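Long-range contacts in protein LRIM1 (Anopheles gambiae, PDB 3O53), which forms a heterodimeric complex with the leucine-rich repeat protein APL1C that regulates complement-like immunity, and is seen here as its leucine-rich repeat domain: residues A[122-127]-A[145-150]; A[82-87]-A[101-106]; A[239-244]-A[269-274]. All coordinates share one frame; numbering follows the deposited sequence.

Contact 1: residues A[122-127]-A[145-150]; sequences KKNIYL and RVQYLD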
loop_
_atom_site.group_PDB
_atom_site.type_symbol
_atom_site.label_atom_id
_atom_site.label_comp_id
_atom_site.label_asym_id
_atom_site.label_seq_id
_atom_site.Cartn_x
_atom_site.Cartn_y
_atom_site.Cartn_z
ATOM N N LYS A 122 -2.024 16.587 0.559
ATOM C CA LYS A 122 -1.591 15.236 0.243
ATOM C C LYS A 122 -1.910 14.286 1.397
ATOM O O LYS A 122 -2.053 14.717 2.537
ATOM C CB LYS A 122 -0.090 15.228 -0.056
ATOM C CG LYS A 122 0.262 15.896 -1.373
ATOM C CD LYS A 122 1.761 15.992 -1.579
ATOM C CE LYS A 122 2.089 16.534 -2.967
ATOM N NZ LYS A 122 3.555 16.741 -3.178
ATOM N N LYS A 123 -2.008 12.994 1.094
ATOM C CA LYS A 123 -2.335 11.980 2.093
ATOM C C LYS A 123 -1.274 10.882 2.140
ATOM O O LYS A 123 -0.782 10.437 1.111
ATOM C CB LYS A 123 -3.681 11.329 1.762
ATOM C CG LYS A 123 -4.879 12.199 2.017
ATOM C CD LYS A 123 -6.175 11.412 1.830
ATOM C CE LYS A 123 -6.639 11.429 0.387
ATOM N NZ LYS A 123 -7.364 12.686 0.032
ATOM N N ASN A 124 -0.937 10.438 3.343
ATOM C CA ASN A 124 -0.071 9.282 3.521
ATOM C C ASN A 124 -0.919 8.227 4.226
ATOM O O ASN A 124 -1.425 8.464 5.313
ATOM C CB ASN A 124 1.161 9.651 4.343
ATOM C CG ASN A 124 2.052 10.661 3.628
ATOM O OD1 ASN A 124 2.525 10.412 2.523
ATOM N ND2 ASN A 124 2.264 11.806 4.248
ATOM N N ILE A 125 -1.091 7.078 3.587
ATOM C CA ILE A 125 -2.077 6.089 4.023
ATOM C C ILE A 125 -1.411 4.745 4.294
ATOM O O ILE A 125 -0.820 4.148 3.401
ATOM C CB ILE A 125 -3.162 5.893 2.953
ATOM C CG1 ILE A 125 -3.990 7.176 2.806
ATOM C CG2 ILE A 125 -4.062 4.683 3.305
ATOM C CD1 ILE A 125 -4.905 7.187 1.587
ATOM N N TYR A 126 -1.515 4.284 5.537
ATOM C CA TYR A 126 -0.869 3.057 5.972
ATOM C C TYR A 126 -1.928 2.025 6.320
ATOM O O TYR A 126 -2.535 2.108 7.372
ATOM C CB TYR A 126 -0.003 3.330 7.208
ATOM C CG TYR A 126 1.131 4.292 6.951
ATOM C CD1 TYR A 126 2.393 3.827 6.624
ATOM C CD2 TYR A 126 0.940 5.668 7.031
ATOM C CE1 TYR A 126 3.446 4.702 6.389
ATOM C CE2 TYR A 126 1.995 6.556 6.796
ATOM C CZ TYR A 126 3.238 6.060 6.474
ATOM O OH TYR A 126 4.288 6.921 6.231
ATOM N N LEU A 127 -2.133 1.048 5.440
ATOM C CA LEU A 127 -3.185 0.060 5.625
ATOM C C LEU A 127 -2.674 -1.383 5.557
ATOM O O LEU A 127 -3.410 -2.289 5.160
ATOM C CB LEU A 127 -4.266 0.253 4.550
ATOM C CG LEU A 127 -5.165 1.483 4.726
ATOM C CD1 LEU A 127 -5.965 1.755 3.437
ATOM C CD2 LEU A 127 -6.093 1.291 5.922
ATOM N N ARG A 145 -4.671 12.492 -4.459
ATOM C CA ARG A 145 -3.541 13.228 -3.903
ATOM C C ARG A 145 -2.822 12.416 -2.832
ATOM O O ARG A 145 -2.238 12.958 -1.891
ATOM C CB ARG A 145 -4.001 14.591 -3.361
ATOM C CG ARG A 145 -4.632 15.472 -4.440
ATOM C CD ARG A 145 -4.820 16.913 -3.987
ATOM N NE ARG A 145 -3.589 17.473 -3.436
ATOM C CZ ARG A 145 -2.542 17.853 -4.163
ATOM N NH1 ARG A 145 -2.562 17.736 -5.484
ATOM N NH2 ARG A 145 -1.467 18.347 -3.566
ATOM N N VAL A 146 -2.857 11.103 -3.001
ATOM C CA VAL A 146 -2.088 10.208 -2.162
ATOM C C VAL A 146 -0.597 10.302 -2.505
ATOM O O VAL A 146 -0.201 10.317 -3.666
ATOM C CB VAL A 146 -2.557 8.755 -2.339
ATOM C CG1 VAL A 146 -1.778 7.841 -1.417
ATOM C CG2 VAL A 146 -4.053 8.652 -2.060
ATOM N N GLN A 147 0.226 10.362 -1.475
ATOM C CA GLN A 147 1.661 10.449 -1.655
ATOM C C GLN A 147 2.290 9.094 -1.338
ATOM O O GLN A 147 3.137 8.605 -2.066
ATOM C CB GLN A 147 2.227 11.533 -0.733
ATOM C CG GLN A 147 3.733 11.718 -0.841
ATOM C CD GLN A 147 4.208 13.019 -0.215
ATOM O OE1 GLN A 147 3.831 13.357 0.900
ATOM N NE2 GLN A 147 5.042 13.751 -0.936
ATOM N N TYR A 148 1.856 8.491 -0.240
ATOM C CA TYR A 148 2.381 7.211 0.195
ATOM C C TYR A 148 1.196 6.271 0.426
ATOM O O TYR A 148 0.268 6.612 1.145
ATOM C CB TYR A 148 3.175 7.406 1.486
ATOM C CG TYR A 148 3.777 6.147 2.045
ATOM C CD1 TYR A 148 5.120 5.843 1.845
ATOM C CD2 TYR A 148 3.008 5.265 2.787
ATOM C CE1 TYR A 148 5.674 4.687 2.365
ATOM C CE2 TYR A 148 3.550 4.110 3.309
ATOM C CZ TYR A 148 4.878 3.826 3.097
ATOM O OH TYR A 148 5.398 2.669 3.621
ATOM N N LEU A 149 1.222 5.096 -0.190
ATOM C CA LEU A 149 0.122 4.146 -0.045
ATOM C C LEU A 149 0.665 2.762 0.224
ATOM O O LEU A 149 1.274 2.139 -0.647
ATOM C CB LEU A 149 -0.755 4.116 -1.299
ATOM C CG LEU A 149 -1.966 3.168 -1.242
ATOM C CD1 LEU A 149 -2.827 3.409 0.003
ATOM C CD2 LEU A 149 -2.818 3.316 -2.485
ATOM N N ASP A 150 0.436 2.281 1.438
ATOM C CA ASP A 150 0.887 0.955 1.822
ATOM C C ASP A 150 -0.316 0.035 1.950
ATOM O O ASP A 150 -1.122 0.183 2.861
ATOM C CB ASP A 150 1.661 0.999 3.141
ATOM C CG ASP A 150 2.229 -0.358 3.522
ATOM O OD1 ASP A 150 2.232 -1.266 2.663
ATOM O OD2 ASP A 150 2.672 -0.521 4.676
HETATM O O HOH W 1 4.270 13.963 -3.799
#

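Contact 2: residues A[82-87]-A[101-106]; sequences LRTLDL and IETLHA. With NAG (2-acetamido-2-deoxy-beta-D-glucopyranose), chain C.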
loop_
_atom_site.group_PDB
_atom_site.type_symbol
_atom_site.label_atom_id
_atom_site.label_comp_id
_atom_site.label_asym_id
_atom_site.label_seq_id
_atom_site.Cartn_x
_atom_site.Cartn_y
_atom_site.Cartn_z
ATOM N N LEU A 82 -8.986 17.239 12.315
ATOM C CA LEU A 82 -8.059 16.123 12.449
ATOM C C LEU A 82 -7.110 16.002 11.248
ATOM O O LEU A 82 -7.551 15.975 10.101
ATOM C CB LEU A 82 -8.849 14.824 12.620
ATOM C CG LEU A 82 -8.103 13.689 13.314
ATOM C CD1 LEU A 82 -7.795 14.054 14.763
ATOM C CD2 LEU A 82 -8.924 12.404 13.231
ATOM N N ARG A 83 -5.809 15.939 11.529
ATOM C CA ARG A 83 -4.777 15.815 10.500
ATOM C C ARG A 83 -4.096 14.455 10.559
ATOM O O ARG A 83 -3.692 13.904 9.543
ATOM C CB ARG A 83 -3.707 16.911 10.665
ATOM C CG ARG A 83 -4.254 18.328 10.588
ATOM C CD ARG A 83 -3.208 19.369 10.999
ATOM N NE ARG A 83 -2.166 19.529 9.988
ATOM C CZ ARG A 83 -1.093 20.304 10.125
ATOM N NH1 ARG A 83 -0.908 21.005 11.237
ATOM N NH2 ARG A 83 -0.200 20.378 9.144
ATOM N N THR A 84 -3.952 13.913 11.757
ATOM C CA THR A 84 -3.249 12.654 11.928
ATOM C C THR A 84 -4.110 11.737 12.771
ATOM O O THR A 84 -4.573 12.124 13.831
ATOM C CB THR A 84 -1.883 12.876 12.610
ATOM O OG1 THR A 84 -1.103 13.768 11.813
ATOM C CG2 THR A 84 -1.121 11.568 12.764
ATOM N N LEU A 85 -4.340 10.528 12.275
ATOM C CA LEU A 85 -5.142 9.548 12.983
ATOM C C LEU A 85 -4.380 8.246 13.011
ATOM O O LEU A 85 -3.975 7.748 11.971
ATOM C CB LEU A 85 -6.477 9.342 12.263
ATOM C CG LEU A 85 -7.389 8.266 12.848
ATOM C CD1 LEU A 85 -7.825 8.640 14.264
ATOM C CD2 LEU A 85 -8.602 8.072 11.950
ATOM N N ASP A 86 -4.189 7.684 14.195
ATOM C CA ASP A 86 -3.535 6.389 14.313
ATOM C C ASP A 86 -4.453 5.398 15.029
ATOM O O ASP A 86 -4.731 5.549 16.212
ATOM C CB ASP A 86 -2.217 6.541 15.072
ATOM C CG ASP A 86 -1.428 5.237 15.159
ATOM O OD1 ASP A 86 -2.010 4.151 14.951
ATOM O OD2 ASP A 86 -0.218 5.296 15.451
ATOM N N LEU A 87 -4.944 4.394 14.313
ATOM C CA LEU A 87 -5.719 3.332 14.947
ATOM C C LEU A 87 -5.081 1.970 14.701
ATOM O O LEU A 87 -5.767 0.953 14.692
ATOM C CB LEU A 87 -7.161 3.325 14.451
ATOM C CG LEU A 87 -7.350 3.032 12.966
ATOM C CD1 LEU A 87 -8.610 2.206 12.725
ATOM C CD2 LEU A 87 -7.385 4.345 12.204
ATOM N N ILE A 101 -7.375 15.207 6.955
ATOM C CA ILE A 101 -6.485 14.067 7.133
ATOM C C ILE A 101 -5.288 14.142 6.193
ATOM O O ILE A 101 -5.428 14.268 4.972
ATOM C CB ILE A 101 -7.242 12.740 6.934
ATOM C CG1 ILE A 101 -8.295 12.585 8.027
ATOM C CG2 ILE A 101 -6.302 11.560 7.007
ATOM C CD1 ILE A 101 -7.705 12.513 9.437
ATOM N N GLU A 102 -4.107 14.057 6.787
ATOM C CA GLU A 102 -2.855 14.074 6.048
ATOM C C GLU A 102 -2.141 12.745 6.253
ATOM O O GLU A 102 -1.468 12.261 5.357
ATOM C CB GLU A 102 -1.958 15.225 6.532
ATOM C CG GLU A 102 -2.586 16.608 6.398
ATOM C CD GLU A 102 -1.705 17.732 6.944
ATOM O OE1 GLU A 102 -0.770 17.455 7.732
ATOM O OE2 GLU A 102 -1.956 18.902 6.587
ATOM N N THR A 103 -2.293 12.157 7.438
ATOM C CA THR A 103 -1.602 10.914 7.767
ATOM C C THR A 103 -2.542 9.951 8.461
ATOM O O THR A 103 -3.128 10.278 9.490
ATOM C CB THR A 103 -0.389 11.172 8.688
ATOM O OG1 THR A 103 0.555 12.004 8.006
ATOM C CG2 THR A 103 0.292 9.859 9.060
ATOM N N LEU A 104 -2.690 8.760 7.889
ATOM C CA LEU A 104 -3.656 7.788 8.389
ATOM C C LEU A 104 -2.935 6.471 8.651
ATOM O O LEU A 104 -2.531 5.774 7.723
ATOM C CB LEU A 104 -4.769 7.583 7.359
ATOM C CG LEU A 104 -5.908 6.640 7.747
ATOM C CD1 LEU A 104 -6.569 7.146 9.004
ATOM C CD2 LEU A 104 -6.932 6.514 6.614
ATOM N N HIS A 105 -2.745 6.159 9.922
ATOM C CA HIS A 105 -2.139 4.905 10.328
ATOM C C HIS A 105 -3.244 3.965 10.746
ATOM O O HIS A 105 -3.918 4.207 11.739
ATOM C CB HIS A 105 -1.208 5.132 11.515
ATOM C CG HIS A 105 0.088 5.775 11.146
ATOM N ND1 HIS A 105 1.116 5.081 10.545
ATOM C CD2 HIS A 105 0.524 7.048 11.288
ATOM C CE1 HIS A 105 2.130 5.900 10.333
ATOM N NE2 HIS A 105 1.797 7.099 10.774
ATOM N N ALA A 106 -3.438 2.890 10.000
ATOM C CA ALA A 106 -4.524 1.968 10.310
ATOM C C ALA A 106 -4.146 0.544 9.933
ATOM O O ALA A 106 -4.959 -0.206 9.403
ATOM C CB ALA A 106 -5.803 2.393 9.604
HETATM C C1 NAG C . 0.288 6.229 19.020
HETATM C C2 NAG C . 1.532 6.776 18.342
HETATM C C3 NAG C . 2.546 5.660 18.150
HETATM C C4 NAG C . 2.786 4.913 19.454
HETATM C C5 NAG C . 1.474 4.465 20.076
HETATM C C6 NAG C . 1.725 3.822 21.434
HETATM C C7 NAG C . 1.317 8.550 16.682
HETATM C C8 NAG C . 0.867 8.854 15.289
HETATM N N2 NAG C . 1.172 7.282 17.042
HETATM O O3 NAG C . 3.732 6.203 17.630
HETATM O O4 NAG C . 3.561 3.780 19.176
HETATM O O5 NAG C . 0.615 5.574 20.227
HETATM O O6 NAG C . 2.284 4.789 22.299
HETATM O O7 NAG C . 1.781 9.430 17.411
#

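Contact 3: residues A[239-244]-A[269-274]; sequences LEHFDL and KQTVKK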
loop_
_atom_site.group_PDB
_atom_site.type_symbol
_atom_site.label_atom_id
_atom_site.label_comp_id
_atom_site.label_asym_id
_atom_site.label_seq_id
_atom_site.Cartn_x
_atom_site.Cartn_y
_atom_site.Cartn_z
ATOM N N LEU A 239 16.322 4.464 -12.338
ATOM C CA LEU A 239 16.224 3.109 -11.820
ATOM C C LEU A 239 17.518 2.677 -11.123
ATOM O O LEU A 239 18.582 2.689 -11.727
ATOM C CB LEU A 239 15.893 2.160 -12.971
ATOM C CG LEU A 239 15.560 0.712 -12.615
ATOM C CD1 LEU A 239 14.173 0.623 -11.976
ATOM C CD2 LEU A 239 15.642 -0.171 -13.856
ATOM N N GLU A 240 17.421 2.303 -9.846
ATOM C CA GLU A 240 18.580 1.822 -9.079
ATOM C C GLU A 240 18.353 0.417 -8.503
ATOM O O GLU A 240 19.293 -0.239 -8.071
ATOM C CB GLU A 240 18.873 2.766 -7.918
ATOM C CG GLU A 240 19.074 4.215 -8.306
ATOM C CD GLU A 240 19.227 5.121 -7.091
ATOM O OE1 GLU A 240 19.089 4.620 -5.953
ATOM O OE2 GLU A 240 19.482 6.332 -7.275
ATOM N N HIS A 241 17.104 -0.038 -8.476
ATOM C CA HIS A 241 16.776 -1.317 -7.847
ATOM C C HIS A 241 15.682 -1.978 -8.676
ATOM O O HIS A 241 14.609 -1.410 -8.878
ATOM C CB HIS A 241 16.335 -1.098 -6.389
ATOM C CG HIS A 241 15.905 -2.350 -5.679
ATOM N ND1 HIS A 241 16.664 -2.946 -4.692
ATOM C CD2 HIS A 241 14.789 -3.110 -5.802
ATOM C CE1 HIS A 241 16.036 -4.017 -4.236
ATOM N NE2 HIS A 241 14.899 -4.143 -4.898
ATOM N N PHE A 242 15.978 -3.165 -9.187
ATOM C CA PHE A 242 15.109 -3.831 -10.134
ATOM C C PHE A 242 15.151 -5.317 -9.810
ATOM O O PHE A 242 16.151 -5.984 -10.070
ATOM C CB PHE A 242 15.607 -3.548 -11.558
ATOM C CG PHE A 242 14.700 -4.053 -12.650
ATOM C CD1 PHE A 242 13.644 -3.284 -13.108
ATOM C CD2 PHE A 242 14.932 -5.284 -13.245
ATOM C CE1 PHE A 242 12.827 -3.745 -14.129
ATOM C CE2 PHE A 242 14.126 -5.747 -14.265
ATOM C CZ PHE A 242 13.072 -4.984 -14.714
ATOM N N ASP A 243 14.063 -5.839 -9.245
ATOM C CA ASP A 243 14.071 -7.201 -8.706
ATOM C C ASP A 243 12.961 -8.067 -9.311
ATOM O O ASP A 243 11.793 -7.946 -8.934
ATOM C CB ASP A 243 13.910 -7.138 -7.187
ATOM C CG ASP A 243 14.174 -8.463 -6.507
ATOM O OD1 ASP A 243 14.319 -9.476 -7.215
ATOM O OD2 ASP A 243 14.221 -8.490 -5.254
ATOM N N LEU A 244 13.346 -8.952 -10.229
ATOM C CA LEU A 244 12.422 -9.898 -10.852
ATOM C C LEU A 244 12.802 -11.330 -10.508
ATOM O O LEU A 244 12.520 -12.251 -11.273
ATOM C CB LEU A 244 12.443 -9.751 -12.372
ATOM C CG LEU A 244 12.138 -8.380 -12.949
ATOM C CD1 LEU A 244 12.057 -8.463 -14.463
ATOM C CD2 LEU A 244 10.847 -7.826 -12.368
ATOM N N LYS A 269 21.391 -7.148 -12.330
ATOM C CA LYS A 269 22.510 -7.898 -11.782
ATOM C C LYS A 269 22.976 -7.293 -10.459
ATOM O O LYS A 269 23.184 -8.009 -9.485
ATOM C CB LYS A 269 23.672 -7.946 -12.774
ATOM C CG LYS A 269 24.916 -8.620 -12.224
ATOM C CD LYS A 269 26.142 -8.278 -13.062
ATOM C CE LYS A 269 26.469 -6.787 -13.001
ATOM N NZ LYS A 269 27.614 -6.414 -13.878
ATOM N N GLN A 270 23.157 -5.979 -10.426
ATOM C CA GLN A 270 23.608 -5.311 -9.208
ATOM C C GLN A 270 22.622 -5.526 -8.069
ATOM O O GLN A 270 23.009 -5.690 -6.911
ATOM C CB GLN A 270 23.784 -3.810 -9.446
ATOM C CG GLN A 270 25.009 -3.464 -10.272
ATOM C CD GLN A 270 25.063 -1.998 -10.642
ATOM O OE1 GLN A 270 24.031 -1.347 -10.803
ATOM N NE2 GLN A 270 26.271 -1.472 -10.784
ATOM N N THR A 271 21.339 -5.500 -8.401
ATOM C CA THR A 271 20.295 -5.698 -7.405
ATOM C C THR A 271 20.395 -7.082 -6.781
ATOM O O THR A 271 20.339 -7.216 -5.558
ATOM C CB THR A 271 18.890 -5.500 -8.020
ATOM O OG1 THR A 271 18.743 -4.137 -8.429
ATOM C CG2 THR A 271 17.789 -5.815 -6.986
ATOM N N VAL A 272 20.564 -8.110 -7.611
ATOM C CA VAL A 272 20.714 -9.471 -7.095
ATOM C C VAL A 272 21.995 -9.581 -6.255
ATOM O O VAL A 272 21.982 -10.148 -5.165
ATOM C CB VAL A 272 20.735 -10.522 -8.221
ATOM C CG1 VAL A 272 20.982 -11.904 -7.648
ATOM C CG2 VAL A 272 19.418 -10.494 -9.010
ATOM N N LYS A 273 23.093 -9.015 -6.744
ATOM C CA LYS A 273 24.349 -9.060 -5.992
ATOM C C LYS A 273 24.174 -8.450 -4.604
ATOM O O LYS A 273 24.550 -9.044 -3.597
ATOM C CB LYS A 273 25.467 -8.317 -6.728
ATOM C CG LYS A 273 26.837 -8.593 -6.124
ATOM C CD LYS A 273 27.918 -7.718 -6.732
ATOM C CE LYS A 273 29.266 -7.979 -6.067
ATOM N NZ LYS A 273 30.313 -7.008 -6.488
ATOM N N LYS A 274 23.604 -7.254 -4.561
ATOM C CA LYS A 274 23.403 -6.538 -3.309
ATOM C C LYS A 274 22.581 -7.356 -2.300
ATOM O O LYS A 274 22.849 -7.316 -1.094
ATOM C CB LYS A 274 22.719 -5.195 -3.596
ATOM C CG LYS A 274 22.046 -4.556 -2.402
ATOM C CD LYS A 274 21.374 -3.237 -2.782
ATOM C CE LYS A 274 19.982 -3.444 -3.400
ATOM N NZ LYS A 274 19.294 -2.135 -3.626
HETATM O O HOH W 2 20.422 -2.275 -6.290
#

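Contact 1: residues A[122-127]-A[145-150]
The rings of Y126 and Y148 overlap obliquely, with centroids 4.7 Å apart and planes at 31°. CD2 of Y148 lies over one face of Y126, toward its rim. With CG anti to N in Y148 (chi1 -180°), beside it in Y126, the side chains cross nearly perpendicularly. On the same side of the strands, N124 OD1 comes to 3.2 Å from Y148 CB. The amides of N124 and Q147 run side by side and nearly coplanar. On the other face of the strands, I125 CG2 packs on L149 CD1 at 3.7 Å, and I125 CD1 reaches V146 CG2. These are neighbouring parallel strands of a leucine-rich repeat solenoid, and I125 and L149 point into its interior. A beta bulge at Q147 shifts the register by one. There the Q147 N-H bonds to K123 O at 2.8 Å, almost straight at 176°. Past the bulge, Y148 O accepts from I125 N, and I125 O accepts from D150 N. A water bonded to K122 NZ at 2.9 Å also takes a weak bond from Q147 NE2, which pairs more firmly with E172. H105 stacks on the opposite face of Y126, and K152 forms a salt bridge with D150.

Contact 2: residues A[82-87]-A[101-106]
R83 O receives two backbone N-H groups across the contact. E102 N lies 2.8 Å from R83 O, in the carbonyl plane and on a lone pair. T103 N lies 3.1 Å from the same oxygen and approaches nearly end-on. The side chains of R83 and E102 run in the same direction and form a salt bridge, with R83 NH2 at 3.3 Å from E102 OE1. The carboxylate meets the edge of the guanidinium, but the two planes are 85° apart. Further bonds from R83 NE and NH2 to E102 OE2 are weak. R83 NH1 also has a salt bridge to E61. The ladder then continues through L85 N to T103 O, H105 N to L85 O and L87 N to H105 O.

Strands 84-86 and 103-105 are adjacent parallel strands of the leucine-rich repeat solenoid. T84, D86, T103 and H105 lie on the concave face lined by the strands, and L85 and L104 point into the hydrophobic interior. D86 OD2 accepts a hydrogen bond from N2 of an N-acetylglucosamine at 2.9 Å. This sugar belongs to the glycan at N64, and the bond ties its acetamido N-H to the carboxylate of D86. D86 OD1 is bonded to N88 N. D86 CG lies 3.7 Å from H105 CB.

On the interior side, L85 CD2 meets L104 CD1 at 3.7 Å. I101 CD1 reaches L82 CD2 at 4.0 Å and also comes near L85 CB. CG of L87 stands between its backbone N and carbonyl carbon (chi1 63°). Its CD2 touches A106 CB at 3.6 Å. Strand 91-97 covers this layer: V97 touches L85, V92 touches L87, and L95 touches both L104 and A106.

Contact 3: residues A[239-244]-A[269-274]
T271 lays its CG2 over the centre of the H241 ring. The methyl carbon is 3.8 Å from the ring centroid and only 13° off the ring normal, a CH-pi contact. Strand 241-243 is the last parallel strand of the leucine-rich repeat solenoid. Helix 262-276 crosses it at -82° and covers its edge, consistent with the disulfide-linked C-terminal cap of extracellular leucine-rich repeat proteins. The hydroxyl of T271 takes the place that a next strand would fill: OG1 accepts the F242 N-H at 3.0 Å, with a nearly straight angle of 168°. The same hydroxyl is bonded to V267 O one turn earlier in the helix. T271 CG2 also touches F242 O at 3.5 Å. K274 approaches the H241 ring from its edge. Its chain bends at chi3, and NZ lies exactly in the ring plane, 3.0 Å from ND1. The direction of this bond makes ND1 the acceptor. W218 stacks with the H241 ring, and L275 of the same helix packs against H241. A water bridges the two segments: it donates to E240 O and T271 OG1, and it accepts from K274 NZ at 2.9 Å.

Contacts 1 and 2 are two strand pairings of one ladder. Strands 103-105 and 123-126 are neighbours, and E102 O and L104 O probably accept from N124 N and Y126 N. Both pairs bury leucine and isoleucine side chains inside the solenoid. Their concave faces differ: contact 1 carries tyrosines, and contact 2 carries an aspartate hydrogen-bonded to the N64 glycan and, at its end, a salt bridge. Contacts 1 and 2 are both partly buried, their centres about 8 and 15 Å from that of the chain. Contact 3 lies at the far end, about 34 Å from contact 2 between centres. It is mostly buried but smaller, and side chains of a helix replace the backbone ladder.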